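Local coordinates for protein type VI secretion system component (PDB 2P5Z) that is a component of the type VI secretion system, probably serving in its puncturing device, and resembles the bacteriophage T4 tail proteins gp27 and gp5, at residues 51-54 / 55-58; 299-302 / 303-307. All coordinates share one frame; numbering follows the deposited sequence.

Contact 1: 51-54 / 55-58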
loop_
_atom_site.group_PDB
_atom_site.type_symbol
_atom_site.label_atom_id
_atom_site.label_comp_id
_atom_site.label_asym_id
_atom_site.label_seq_id
_atom_site.Cartn_x
_atom_site.Cartn_y
_atom_site.Cartn_z
ATOM N N SER A 51 33.132 18.917 -2.410
ATOM C CA SER A 51 33.667 20.060 -1.686
ATOM C C SER A 51 35.040 19.738 -1.072
ATOM O O SER A 51 35.320 18.592 -0.703
ATOM C CB SER A 51 32.703 20.485 -0.585
ATOM O OG SER A 51 33.221 21.586 0.150
ATOM N N SER A 52 35.878 20.765 -0.945
ATOM C CA SER A 52 37.179 20.652 -0.267
ATOM C C SER A 52 36.991 20.445 1.232
ATOM O O SER A 52 37.844 19.877 1.909
ATOM C CB SER A 52 38.000 21.919 -0.492
ATOM O OG SER A 52 37.608 22.545 -1.700
ATOM N N ASP A 53 35.866 20.929 1.741
ATOM C CA ASP A 53 35.502 20.724 3.135
ATOM C C ASP A 53 35.028 19.267 3.348
ATOM O O ASP A 53 33.992 18.843 2.836
ATOM C CB ASP A 53 34.424 21.733 3.485
ATOM C CG ASP A 53 34.084 21.759 4.944
ATOM O OD1 ASP A 53 34.403 20.796 5.691
ATOM O OD2 ASP A 53 33.461 22.770 5.342
ATOM N N LYS A 54 35.810 18.516 4.107
ATOM C CA LYS A 54 35.508 17.118 4.383
ATOM C C LYS A 54 34.659 16.919 5.644
ATOM O O LYS A 54 34.565 15.801 6.143
ATOM C CB LYS A 54 36.802 16.306 4.491
ATOM C CG LYS A 54 37.758 16.565 3.351
ATOM C CD LYS A 54 38.584 15.337 3.014
ATOM C CE LYS A 54 39.604 15.018 4.097
ATOM N NZ LYS A 54 40.175 13.661 3.863
ATOM N N ALA A 55 34.042 17.994 6.141
ATOM C CA ALA A 55 33.208 17.940 7.346
ATOM C C ALA A 55 32.126 19.015 7.365
ATOM O O ALA A 55 31.957 19.692 8.370
ATOM C CB ALA A 55 34.074 18.053 8.602
ATOM N N ILE A 56 31.406 19.189 6.257
ATOM C CA ILE A 56 30.228 20.052 6.256
ATOM C C ILE A 56 29.218 19.457 7.233
ATOM O O ILE A 56 28.876 18.269 7.136
ATOM C CB ILE A 56 29.584 20.155 4.871
ATOM C CG1 ILE A 56 30.615 20.590 3.825
ATOM C CG2 ILE A 56 28.409 21.122 4.899
ATOM C CD1 ILE A 56 30.001 20.920 2.472
ATOM N N ALA A 57 28.800 20.275 8.198
ATOM C CA ALA A 57 27.884 19.876 9.268
ATOM C C ALA A 57 26.414 20.107 8.861
ATOM O O ALA A 57 26.084 21.160 8.323
ATOM C CB ALA A 57 28.219 20.660 10.536
ATOM N N PRO A 58 25.526 19.128 9.128
ATOM C CA PRO A 58 24.114 19.249 8.727
ATOM C C PRO A 58 23.454 20.566 9.145
ATOM O O PRO A 58 22.695 21.149 8.362
ATOM C CB PRO A 58 23.441 18.043 9.400
ATOM C CG PRO A 58 24.444 17.494 10.349
ATOM C CD PRO A 58 25.790 17.843 9.792
#
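Asp-53 and Ile-56 make the close side of this turn, in the loop that leaves strand 44-51 on its way to strand 65-70. The carboxylate of Asp-53 reaches forward over the chain that follows it: OD1 accepts the backbone N-H of Ala-55 at 2.9 Å from Ala-55 N, with 151° at the hydrogen. The donor comes to the anti side of the oxygen and stands 31° out of the carboxylate plane. With CG anti to the backbone N (chi1 -172°), the carboxylate lies on the side of its own carbonyl, within reach of the N-H two residues on, a span that suits the short aspartate side chain. The other oxygen, OD2, is taken by the hydroxyl of Ser-26, so both ends of the carboxylate are held. Ile-56 lies slantwise across this group, its CG1 3.8 Å from Asp-53 CG, and its CD1 extends to 4.0 Å from Ser-51 OG. Just upstream the chain forms an ST turn: Ser-51 OG accepts the N-H of Asp-53, 3.2 Å from Asp-53 N, while also bonding to the carbonyl of Pro-27. The Asp-53 to Ala-55 bond follows directly as an Asx turn. Ile-56 supplies apolar cover beside the small serine hydroxyl. The outer side is looser. The methyl group of Ala-55 is exposed and lies against the Lys-54 peptide, whereas the Lys-54 chain, kinked at chi2 and chi3, carries NZ to a salt bridge with Asp-334 of the second subunit and a hydrogen bond to the carbonyl of Ser-100.

Contact 2: 299-302 / 303-307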
loop_
_atom_site.group_PDB
_atom_site.type_symbol
_atom_site.label_atom_id
_atom_site.label_comp_id
_atom_site.label_asym_id
_atom_site.label_seq_id
_atom_site.Cartn_x
_atom_site.Cartn_y
_atom_site.Cartn_z
ATOM N N ALA A 299 -19.541 17.144 -11.627
ATOM C CA ALA A 299 -19.593 16.190 -12.719
ATOM C C ALA A 299 -18.698 16.656 -13.875
ATOM O O ALA A 299 -18.140 15.831 -14.595
ATOM C CB ALA A 299 -21.034 15.995 -13.190
ATOM N N ARG A 300 -18.564 17.974 -14.036
ATOM C CA ARG A 300 -17.742 18.548 -15.093
ATOM C C ARG A 300 -16.258 18.385 -14.779
ATOM O O ARG A 300 -15.487 17.992 -15.656
ATOM C CB ARG A 300 -18.085 20.021 -15.315
ATOM C CG ARG A 300 -17.609 20.577 -16.655
ATOM C CD ARG A 300 -16.423 21.489 -16.507
ATOM N NE ARG A 300 -16.791 22.822 -16.040
ATOM C CZ ARG A 300 -15.968 23.632 -15.376
ATOM N NH1 ARG A 300 -14.737 23.245 -15.092
ATOM N NH2 ARG A 300 -16.376 24.830 -14.981
ATOM N N ILE A 301 -15.883 18.683 -13.532
ATOM C CA ILE A 301 -14.525 18.495 -13.033
ATOM C C ILE A 301 -14.126 17.020 -13.128
ATOM O O ILE A 301 -13.048 16.706 -13.636
ATOM C CB ILE A 301 -14.355 19.009 -11.558
ATOM C CG1 ILE A 301 -14.518 20.532 -11.449
ATOM C CG2 ILE A 301 -13.007 18.585 -10.954
ATOM C CD1 ILE A 301 -13.678 21.344 -12.401
ATOM N N ARG A 302 -15.006 16.116 -12.692
ATOM C CA ARG A 302 -14.674 14.686 -12.679
ATOM C C ARG A 302 -14.573 14.072 -14.085
ATOM O O ARG A 302 -13.897 13.062 -14.281
ATOM C CB ARG A 302 -15.626 13.884 -11.779
ATOM C CG ARG A 302 -16.982 13.548 -12.397
ATOM C CD ARG A 302 -17.697 12.441 -11.639
ATOM N NE ARG A 302 -16.732 11.545 -11.002
ATOM C CZ ARG A 302 -16.879 10.229 -10.883
ATOM N NH1 ARG A 302 -17.957 9.624 -11.374
ATOM N NH2 ARG A 302 -15.935 9.517 -10.278
ATOM N N HIS A 303 -15.216 14.704 -15.060
ATOM C CA HIS A 303 -15.111 14.263 -16.433
ATOM C C HIS A 303 -13.789 14.716 -17.054
ATOM O O HIS A 303 -13.122 13.936 -17.731
ATOM C CB HIS A 303 -16.286 14.787 -17.260
ATOM C CG HIS A 303 -16.318 14.251 -18.658
ATOM N ND1 HIS A 303 -16.291 15.069 -19.772
ATOM C CD2 HIS A 303 -16.352 12.976 -19.122
ATOM C CE1 HIS A 303 -16.329 14.320 -20.860
ATOM N NE2 HIS A 303 -16.363 13.049 -20.494
ATOM N N GLU A 304 -13.431 15.978 -16.821
ATOM C CA GLU A 304 -12.153 16.531 -17.258
ATOM C C GLU A 304 -10.961 15.757 -16.674
ATOM O O GLU A 304 -9.927 15.604 -17.332
ATOM C CB GLU A 304 -12.049 18.014 -16.895
ATOM C CG GLU A 304 -13.007 18.936 -17.646
ATOM C CD GLU A 304 -12.660 20.429 -17.511
ATOM O OE1 GLU A 304 -11.573 20.782 -16.991
ATOM O OE2 GLU A 304 -13.479 21.266 -17.939
ATOM N N ARG A 305 -11.119 15.256 -15.451
ATOM C CA ARG A 305 -10.102 14.434 -14.804
ATOM C C ARG A 305 -9.966 13.074 -15.493
ATOM O O ARG A 305 -8.863 12.536 -15.575
ATOM C CB ARG A 305 -10.421 14.260 -13.311
ATOM C CG ARG A 305 -9.251 13.780 -12.453
ATOM C CD ARG A 305 -9.672 13.474 -11.008
ATOM N NE ARG A 305 -10.110 14.674 -10.286
ATOM C CZ ARG A 305 -11.299 14.831 -9.703
ATOM N NH1 ARG A 305 -11.575 15.973 -9.089
ATOM N NH2 ARG A 305 -12.208 13.860 -9.722
ATOM N N TYR A 306 -11.083 12.529 -15.984
ATOM C CA TYR A 306 -11.072 11.267 -16.746
ATOM C C TYR A 306 -10.378 11.443 -18.089
ATOM O O TYR A 306 -9.580 10.596 -18.490
ATOM C CB TYR A 306 -12.482 10.700 -16.949
ATOM C CG TYR A 306 -13.008 9.928 -15.757
ATOM C CD1 TYR A 306 -12.153 9.140 -14.976
ATOM C CD2 TYR A 306 -14.364 9.969 -15.414
ATOM C CE1 TYR A 306 -12.633 8.425 -13.877
ATOM C CE2 TYR A 306 -14.853 9.256 -14.323
ATOM C CZ TYR A 306 -13.983 8.487 -13.561
ATOM O OH TYR A 306 -14.463 7.778 -12.481
ATOM N N LEU A 307 -10.673 12.558 -18.754
ATOM C CA LEU A 307 -10.014 12.944 -19.996
ATOM C C LEU A 307 -8.500 13.170 -19.798
ATOM O O LEU A 307 -7.699 12.813 -20.668
ATOM C CB LEU A 307 -10.688 14.188 -20.581
ATOM C CG LEU A 307 -11.776 14.030 -21.664
ATOM C CD1 LEU A 307 -12.545 12.708 -21.615
ATOM C CD2 LEU A 307 -12.745 15.215 -21.653
#
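Arg-302 and Tyr-306, one turn apart on helix 298-308, run side by side in the same direction, and the arginine has more of its surface buried by this contact than any other residue. Its CG stands between the backbone N and the carbonyl carbon (chi1 80°), an unusual choice in a helix, and a further bend at chi3 brings the guanidinium alongside the phenol. Tyr-306 CE2 lies over the centre of one guanidinium face, 4.1 Å above its plane, but the two planes are 58° apart, so the groups meet at a slant and not as a flat stack. Arg-302 NH2 comes within 3.2 Å of Tyr-306 OH at an angle too poor for a hydrogen bond. Long, flat-ended side chains suit this exposed flank, where they can cover one another. His-303, next in buried surface, sets its CB 3.4 Å from Ala-299 O, the acceptor of its weak backbone bond.

Arg-305 reaches back from the next turn across Ile-301, its NH1 3.5 Å from Ile-301 CG2. That nitrogen also donates to the carbonyl of Ser-180, so an apolar branch and a polar acceptor share the guanidinium. Between the backbones, Arg-305 N is 3.0 Å from Ile-301 O in a regular i to i+4 helical bond.

Glu-304 runs beside Arg-300 in the same direction, with OE2 3.7 Å from Arg-300 NH1 in a long salt bridge; the carboxylate and guanidinium planes differ by 25°. Its OE1 forms a salt bridge with Arg-374, which, with the more distant Arg-300, would probably stabilise the negative charge. Ile-301 and Glu-304 are buried; Arg-305 reaches Ser-180 of helix 171-182, Glu-304 meets the loop after strand 359-366 through Tyr-371 and Arg-374, and the chain then passes from the helix into strand 311-317.

How the contacts relate
Contacts 1 and 2 lie on opposite sides of the chain's centre, with their own centres 50 Å apart and their nearest atoms about 38 Å apart, so neither touches the other. Along the sequence they are in series, and both belong to the part of the chain related to phage tail baseplate proteins, consistent with the likeness to gp27. Their surroundings differ: 51-58 is the irregular chain leaving strand 44-51 and meets the second subunit of the three-chain assembly, whereas 299-307 is most of helix 298-308, packs within its own chain and is touched by no other. Contact 1 is also the more peripheral, about 32 Å from the chain centre against 20 Å for contact 2.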